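Long-range contacts in alkaline serine protease (Pseudoalteromonas sp., PDB 1Y9Z), which probably cleaves peptide bonds as a cold-adapted, subtilisin-like serine protease whose catalytic alpha/beta domain carries an inserted beta-barrel domain: residues 230-235 with 315-320; 305-310 with 332-337. All blocks are in the same frame, centred on the assembly; numbering follows the deposited sequence.

Contact 1: 230-235 with 315-320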
ATOM      1  N   GLY A 230       9.199  10.074   3.513  1.00 14.33           N
ATOM      2  CA  GLY A 230       8.639   8.824   3.983  1.00 13.55           C
ATOM      3  C   GLY A 230       9.163   8.506   5.368  1.00 13.27           C
ATOM      4  O   GLY A 230      10.301   8.071   5.523  1.00 13.58           O
ATOM      5  N   VAL A 231       8.337   8.745   6.381  1.00 11.95           N
ATOM      6  CA  VAL A 231       8.708   8.468   7.765  1.00 12.48           C
ATOM      7  C   VAL A 231       7.617   7.578   8.340  1.00 12.39           C
ATOM      8  O   VAL A 231       6.471   7.997   8.491  1.00 11.69           O
ATOM      9  CB  VAL A 231       8.806   9.763   8.599  1.00 12.95           C
ATOM     10  CG1 VAL A 231       9.277   9.438  10.008  1.00 13.60           C
ATOM     11  CG2 VAL A 231       9.761  10.740   7.929  1.00 14.15           C
ATOM     12  N   VAL A 232       7.975   6.340   8.653  1.00 11.60           N
ATOM     13  CA  VAL A 232       7.009   5.384   9.165  1.00 11.05           C
ATOM     14  C   VAL A 232       7.058   5.193  10.673  1.00 11.59           C
ATOM     15  O   VAL A 232       8.111   4.888  11.231  1.00 12.15           O
ATOM     16  CB  VAL A 232       7.217   4.008   8.496  1.00 10.47           C
ATOM     17  CG1 VAL A 232       6.196   3.010   9.012  1.00 12.40           C
ATOM     18  CG2 VAL A 232       7.123   4.148   6.989  1.00 11.05           C
ATOM     19  N   PRO A 233       5.919   5.385  11.359  1.00 11.14           N
ATOM     20  CA  PRO A 233       5.913   5.200  12.812  1.00 11.31           C
ATOM     21  C   PRO A 233       6.058   3.702  13.083  1.00 11.97           C
ATOM     22  O   PRO A 233       5.364   2.890  12.470  1.00 12.05           O
ATOM     23  CB  PRO A 233       4.550   5.753  13.224  1.00 11.74           C
ATOM     24  CG  PRO A 233       3.691   5.446  12.041  1.00 11.18           C
ATOM     25  CD  PRO A 233       4.587   5.784  10.865  1.00 11.47           C
ATOM     26  N   HIS A 234       6.964   3.330  13.981  1.00 11.48           N
ATOM     27  CA  HIS A 234       7.176   1.914  14.267  1.00 12.49           C
ATOM     28  C   HIS A 234       5.924   1.167  14.690  1.00 12.60           C
ATOM     29  O   HIS A 234       5.263   1.535  15.664  1.00 12.86           O
ATOM     30  CB  HIS A 234       8.241   1.719  15.349  1.00 13.04           C
ATOM     31  CG  HIS A 234       9.620   1.487  14.815  1.00 13.66           C
ATOM     32  ND1 HIS A 234       9.859   0.875  13.604  1.00 15.77           N
ATOM     33  CD2 HIS A 234      10.836   1.734  15.356  1.00 12.29           C
ATOM     34  CE1 HIS A 234      11.163   0.756  13.422  1.00 12.72           C
ATOM     35  NE2 HIS A 234      11.777   1.270  14.471  1.00 16.06           N
ATOM     36  N   ASN A 235       5.605   0.109  13.949  1.00 12.95           N
ATOM     37  CA  ASN A 235       4.452  -0.723  14.253  1.00 13.50           C
ATOM     38  C   ASN A 235       4.881  -1.624  15.409  1.00 14.46           C
ATOM     39  O   ASN A 235       5.267  -2.775  15.206  1.00 13.94           O
ATOM     40  CB  ASN A 235       4.078  -1.570  13.032  1.00 15.08           C
ATOM     41  CG  ASN A 235       2.796  -2.355  13.233  1.00 17.05           C
ATOM     42  OD1 ASN A 235       2.414  -3.163  12.385  1.00 20.28           O
ATOM     43  ND2 ASN A 235       2.122  -2.119  14.350  1.00 16.66           N
ATOM     44  N   PRO A 315      17.211  -1.472   0.849  1.00 16.60           N
ATOM     45  CA  PRO A 315      17.283  -0.011   0.955  1.00 15.78           C
ATOM     46  C   PRO A 315      15.965   0.752   0.846  1.00 15.22           C
ATOM     47  O   PRO A 315      15.902   1.934   1.185  1.00 14.58           O
ATOM     48  CB  PRO A 315      18.260   0.359  -0.156  1.00 16.41           C
ATOM     49  CG  PRO A 315      17.954  -0.658  -1.204  1.00 17.60           C
ATOM     50  CD  PRO A 315      17.849  -1.935  -0.398  1.00 15.94           C
ATOM     51  N   GLY A 316      14.917   0.085   0.376  1.00 14.16           N
ATOM     52  CA  GLY A 316      13.633   0.751   0.243  1.00 13.92           C
ATOM     53  C   GLY A 316      12.997   1.076   1.581  1.00 12.78           C
ATOM     54  O   GLY A 316      13.495   0.672   2.632  1.00 13.70           O
ATOM     55  N   LEU A 317      11.888   1.805   1.548  1.00 13.40           N
ATOM     56  CA  LEU A 317      11.195   2.167   2.776  1.00 12.12           C
ATOM     57  C   LEU A 317      10.502   0.946   3.373  1.00 11.61           C
ATOM     58  O   LEU A 317       9.679   0.298   2.717  1.00 11.33           O
ATOM     59  CB  LEU A 317      10.167   3.267   2.503  1.00 11.66           C
ATOM     60  CG  LEU A 317       9.394   3.792   3.716  1.00 10.77           C
ATOM     61  CD1 LEU A 317      10.353   4.435   4.708  1.00 11.21           C
ATOM     62  CD2 LEU A 317       8.359   4.803   3.251  1.00 11.41           C
ATOM     63  N   GLN A 318      10.840   0.627   4.617  1.00 11.33           N
ATOM     64  CA  GLN A 318      10.248  -0.524   5.286  1.00 11.66           C
ATOM     65  C   GLN A 318       9.311  -0.119   6.423  1.00 12.18           C
ATOM     66  O   GLN A 318       9.542   0.878   7.112  1.00 12.66           O
ATOM     67  CB  GLN A 318      11.347  -1.437   5.841  1.00 11.79           C
ATOM     68  CG  GLN A 318      12.437  -1.816   4.839  1.00 12.24           C
ATOM     69  CD  GLN A 318      11.897  -2.524   3.608  1.00 11.72           C
ATOM     70  OE1 GLN A 318      11.081  -3.441   3.710  1.00 12.54           O
ATOM     71  NE2 GLN A 318      12.366  -2.110   2.434  1.00 12.72           N
ATOM     72  N   ASN A 319       8.252  -0.903   6.602  1.00 11.62           N
ATOM     73  CA  ASN A 319       7.258  -0.692   7.654  1.00 11.34           C
ATOM     74  C   ASN A 319       7.153  -2.048   8.353  1.00 12.02           C
ATOM     75  O   ASN A 319       6.120  -2.712   8.296  1.00 12.19           O
ATOM     76  CB  ASN A 319       5.910  -0.313   7.026  1.00  9.89           C
ATOM     77  CG  ASN A 319       4.780  -0.233   8.044  1.00 10.59           C
ATOM     78  OD1 ASN A 319       3.607  -0.392   7.694  1.00 13.39           O
ATOM     79  ND2 ASN A 319       5.122   0.025   9.298  1.00  9.86           N
ATOM     80  N   PRO A 320       8.229  -2.470   9.032  1.00 12.17           N
ATOM     81  CA  PRO A 320       8.256  -3.757   9.729  1.00 13.24           C
ATOM     82  C   PRO A 320       7.587  -3.795  11.090  1.00 14.11           C
ATOM     83  O   PRO A 320       7.286  -2.760  11.683  1.00 13.98           O
ATOM     84  CB  PRO A 320       9.743  -4.039   9.839  1.00 12.81           C
ATOM     85  CG  PRO A 320      10.280  -2.677  10.166  1.00 14.10           C
ATOM     86  CD  PRO A 320       9.510  -1.757   9.210  1.00 12.83           C
TER
HETATM   87  O   HOH W   1       3.485   1.475  11.112  1.00 14.20           O
HETATM   88  O   HOH W   2       6.987  -0.140  11.406  1.00 12.56           O
HETATM   89  O   HOH W   3       4.042  -3.755   9.930  1.00 18.14           O
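Gly230 lies under the forked end of Leu317, its carbonyl O 3.7 Å from Leu317 CD1 and its CA close to CD2. A CB on Gly230 would run into Leu317 CD2, and with phi and psi both near +100° it would also press on the preceding carbonyl, so glycine suits this place twice over. Val231 turns the other way, onto Val334 and strand 214-221. Val232 carries the apolar half of the contact. Its CG2 rests 4.0 Å from both methyls of Leu317, while CG1, anti to the backbone N (chi1 -179°), meets Asn319, 3.2 Å from ND2. The two side chains cross at about a right angle, and ND2, though touched by this methyl, still donates to two waters, one of them weakly. An alanine at Leu317 would probably leave Val232 CG2 without its apolar partner and open a gap above Gly230. Pro233 contributes its carbonyl: one water donates to Pro233 O and accepts from Asn319 ND2 at 2.8 Å. The N-H of Asn235 donates a hydrogen bond to a second water, which donates to Pro320 O at 2.7 Å and takes the weak bond from Asn319 ND2. Asn235 CB lies 3.7 Å from Pro320 O, and a third water donates to both Asn235 OD1 and Asn319 O. Asn319 suits this role because one short amide can serve two waters, and its backbone N is held by Glu203. The two segments run nearly the same way just ahead of the parallel pairing of strands 232-240 and 321-323, in what is probably the inserted beta-barrel domain. The chemistry thus passes from an apolar valine-leucine pair to a water-bridged end, where water links backbones too far apart to bond directly.

Contact 2: 305-310 with 332-337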
ATOM      1  N   GLY A 305      14.712   9.570  21.300  1.00 18.93           N
ATOM      2  CA  GLY A 305      13.958   9.279  20.094  1.00 18.64           C
ATOM      3  C   GLY A 305      14.824   8.385  19.231  1.00 17.73           C
ATOM      4  O   GLY A 305      16.049   8.428  19.344  1.00 17.17           O
ATOM      5  N   ILE A 306      14.212   7.585  18.364  1.00 16.82           N
ATOM      6  CA  ILE A 306      14.984   6.673  17.527  1.00 16.44           C
ATOM      7  C   ILE A 306      14.585   6.695  16.057  1.00 16.21           C
ATOM      8  O   ILE A 306      13.401   6.710  15.721  1.00 16.44           O
ATOM      9  CB  ILE A 306      14.856   5.225  18.049  1.00 16.18           C
ATOM     10  CG1 ILE A 306      15.237   5.173  19.530  1.00 17.20           C
ATOM     11  CG2 ILE A 306      15.758   4.297  17.244  1.00 16.61           C
ATOM     12  CD1 ILE A 306      14.918   3.855  20.205  1.00 17.35           C
ATOM     13  N   ILE A 307      15.591   6.694  15.187  1.00 15.28           N
ATOM     14  CA  ILE A 307      15.378   6.691  13.746  1.00 14.86           C
ATOM     15  C   ILE A 307      16.181   5.555  13.126  1.00 15.58           C
ATOM     16  O   ILE A 307      17.410   5.600  13.098  1.00 16.71           O
ATOM     17  CB  ILE A 307      15.845   8.001  13.091  1.00 16.23           C
ATOM     18  CG1 ILE A 307      15.092   9.189  13.692  1.00 15.86           C
ATOM     19  CG2 ILE A 307      15.611   7.934  11.588  1.00 16.66           C
ATOM     20  CD1 ILE A 307      15.616  10.535  13.228  1.00 17.05           C
ATOM     21  N   VAL A 308      15.481   4.538  12.637  1.00 14.57           N
ATOM     22  CA  VAL A 308      16.125   3.391  12.010  1.00 14.88           C
ATOM     23  C   VAL A 308      16.065   3.552  10.498  1.00 15.05           C
ATOM     24  O   VAL A 308      14.991   3.792   9.943  1.00 14.85           O
ATOM     25  CB  VAL A 308      15.410   2.077  12.386  1.00 14.12           C
ATOM     26  CG1 VAL A 308      16.060   0.904  11.666  1.00 14.55           C
ATOM     27  CG2 VAL A 308      15.454   1.870  13.890  1.00 15.41           C
ATOM     28  N   TYR A 309      17.208   3.439   9.826  1.00 16.11           N
ATOM     29  CA  TYR A 309      17.212   3.551   8.375  1.00 16.06           C
ATOM     30  C   TYR A 309      17.609   2.234   7.720  1.00 16.78           C
ATOM     31  O   TYR A 309      18.362   1.441   8.284  1.00 16.68           O
ATOM     32  CB  TYR A 309      18.116   4.700   7.892  1.00 18.07           C
ATOM     33  CG  TYR A 309      19.600   4.571   8.164  1.00 17.89           C
ATOM     34  CD1 TYR A 309      20.136   4.892   9.411  1.00 17.92           C
ATOM     35  CD2 TYR A 309      20.479   4.192   7.148  1.00 18.92           C
ATOM     36  CE1 TYR A 309      21.515   4.845   9.638  1.00 19.08           C
ATOM     37  CE2 TYR A 309      21.856   4.141   7.364  1.00 18.37           C
ATOM     38  CZ  TYR A 309      22.366   4.471   8.609  1.00 19.32           C
ATOM     39  OH  TYR A 309      23.728   4.442   8.822  1.00 20.56           O
ATOM     40  N   SER A 310      17.075   2.008   6.527  1.00 17.19           N
ATOM     41  CA  SER A 310      17.321   0.782   5.779  1.00 17.21           C
ATOM     42  C   SER A 310      18.780   0.471   5.480  1.00 17.63           C
ATOM     43  O   SER A 310      19.593   1.369   5.253  1.00 17.17           O
ATOM     44  CB  SER A 310      16.544   0.819   4.461  1.00 17.33           C
ATOM     45  OG  SER A 310      15.155   0.966   4.697  1.00 16.85           O
ATOM     46  N   PRO A 332       9.492   7.292  21.237  1.00 15.52           N
ATOM     47  CA  PRO A 332       9.065   7.282  19.835  1.00 15.04           C
ATOM     48  C   PRO A 332      10.185   6.836  18.900  1.00 14.67           C
ATOM     49  O   PRO A 332      11.302   7.350  18.959  1.00 14.97           O
ATOM     50  CB  PRO A 332       8.632   8.729  19.594  1.00 16.15           C
ATOM     51  CG  PRO A 332       9.509   9.505  20.534  1.00 17.14           C
ATOM     52  CD  PRO A 332       9.487   8.661  21.784  1.00 16.04           C
ATOM     53  N   SER A 333       9.881   5.863  18.049  1.00 13.92           N
ATOM     54  CA  SER A 333      10.854   5.356  17.091  1.00 13.43           C
ATOM     55  C   SER A 333      10.203   5.266  15.714  1.00 12.52           C
ATOM     56  O   SER A 333       9.015   4.954  15.597  1.00 12.96           O
ATOM     57  CB  SER A 333      11.384   3.989  17.543  1.00 13.80           C
ATOM     58  OG  SER A 333      10.342   3.049  17.728  1.00 14.31           O
ATOM     59  N   VAL A 334      10.985   5.553  14.678  1.00 12.29           N
ATOM     60  CA  VAL A 334      10.482   5.539  13.310  1.00 12.43           C
ATOM     61  C   VAL A 334      11.417   4.817  12.344  1.00 12.87           C
ATOM     62  O   VAL A 334      12.555   4.491  12.687  1.00 13.35           O
ATOM     63  CB  VAL A 334      10.274   6.981  12.790  1.00 12.86           C
ATOM     64  CG1 VAL A 334       9.329   7.735  13.715  1.00 13.39           C
ATOM     65  CG2 VAL A 334      11.614   7.703  12.695  1.00 15.16           C
ATOM     66  N   SER A 335      10.921   4.584  11.132  1.00 12.88           N
ATOM     67  CA  SER A 335      11.681   3.908  10.087  1.00 12.93           C
ATOM     68  C   SER A 335      11.720   4.756   8.816  1.00 12.41           C
ATOM     69  O   SER A 335      10.700   5.294   8.394  1.00 12.50           O
ATOM     70  CB  SER A 335      11.040   2.550   9.779  1.00 13.45           C
ATOM     71  OG  SER A 335      11.609   1.955   8.624  1.00 14.31           O
ATOM     72  N   VAL A 336      12.902   4.878   8.217  1.00 12.59           N
ATOM     73  CA  VAL A 336      13.076   5.640   6.982  1.00 12.80           C
ATOM     74  C   VAL A 336      13.925   4.815   6.015  1.00 13.20           C
ATOM     75  O   VAL A 336      14.622   3.890   6.437  1.00 13.49           O
ATOM     76  CB  VAL A 336      13.782   7.002   7.234  1.00 12.17           C
ATOM     77  CG1 VAL A 336      12.942   7.868   8.166  1.00 12.40           C
ATOM     78  CG2 VAL A 336      15.166   6.776   7.821  1.00 13.61           C
ATOM     79  N   ASP A 337      13.873   5.142   4.726  1.00 12.70           N
ATOM     80  CA  ASP A 337      14.651   4.387   3.749  1.00 14.08           C
ATOM     81  C   ASP A 337      16.135   4.730   3.847  1.00 15.56           C
ATOM     82  O   ASP A 337      16.518   5.655   4.568  1.00 16.88           O
ATOM     83  CB  ASP A 337      14.103   4.601   2.325  1.00 14.22           C
ATOM     84  CG  ASP A 337      14.271   6.021   1.820  1.00 15.81           C
ATOM     85  OD1 ASP A 337      13.588   6.368   0.832  1.00 16.63           O
ATOM     86  OD2 ASP A 337      15.085   6.781   2.381  1.00 15.94           O
TER
HETATM   87  O   HOH W   4      12.960   1.524   6.284  1.00 15.24           O
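Val336 puts its CB and methyls on the face of the sheet that also carries Ile307, Val334 and Tyr309, against strand 305-309. CG1 lies anti to the carbonyl carbon, beside the backbone N (chi1 -61°), and CG2, between the backbone N and the carbonyl carbon, is the atom that touches: it reaches Tyr309 CB at 3.6 Å and also meets Val308 O and Ile307 CG2. Val334, two residues earlier, repeats the choice: its CG2 lies beside Ile307 CG1, the two side chains side by side and pointing the same way. Ile307 and Val334 also pack on Val354 of strand 351-360, so branched apolar residues suit this face. The ring of Tyr309 extends from the pair, and its hydroxyl is hydrogen-bonded to Glu259. The strands pair in parallel, with axes 4.7 Å apart; in the same mixed sheet 305-309 also bonds to strand 275-280 and 333-336 to strand 232-240. Five backbone bonds join them in the usual parallel zigzag: Ile306 and Val308 each give an N-H to, and take one from, the 332-336 chain, and Ser310 N closes the run on Val336 O at 3.1 Å. The Val308 N to Val334 O bond is the straightest, 175° at the hydrogen. On the other face Ile306 CB meets Ser333 CB at 3.7 Å, the small serine leaving the isoleucine to pack on Thr295 and Cys298 of helix 291-300. Ser335 OG is hydrogen-bonded to Arg281 and Gln318 O, and a water donates to it and to Ser310 OG, bridging the strand ends; Ser310 OG also bonds Gly316 O. Asp337, a short acceptor well suited to an N-cap, caps a backbone N of helix 338-345, and its OD2 pairs with Thr340 OG1.

Overall arrangement
Both contacts are largely buried and belong to the same mixed sheet, in which strands 232-240 and 333-336 run antiparallel as neighbours. Contact 2 is regular sheet, held by direct backbone bonds and apolar methyls, whereas contact 1 lies nearer the centre of the chain, sets a strand start against a loop, and replaces those bonds with water; its water-bridged end has two partly exposed asparagines, and the side chain of Asn319 is about 13 Å from the bound phenylmethanesulfonic acid. Two serines of contact 2 bond to backbone carbonyls of the 315-320 loop and so tie contact 1 to it. In sequence the segments interleave, 315-320 falling between the two paired strands.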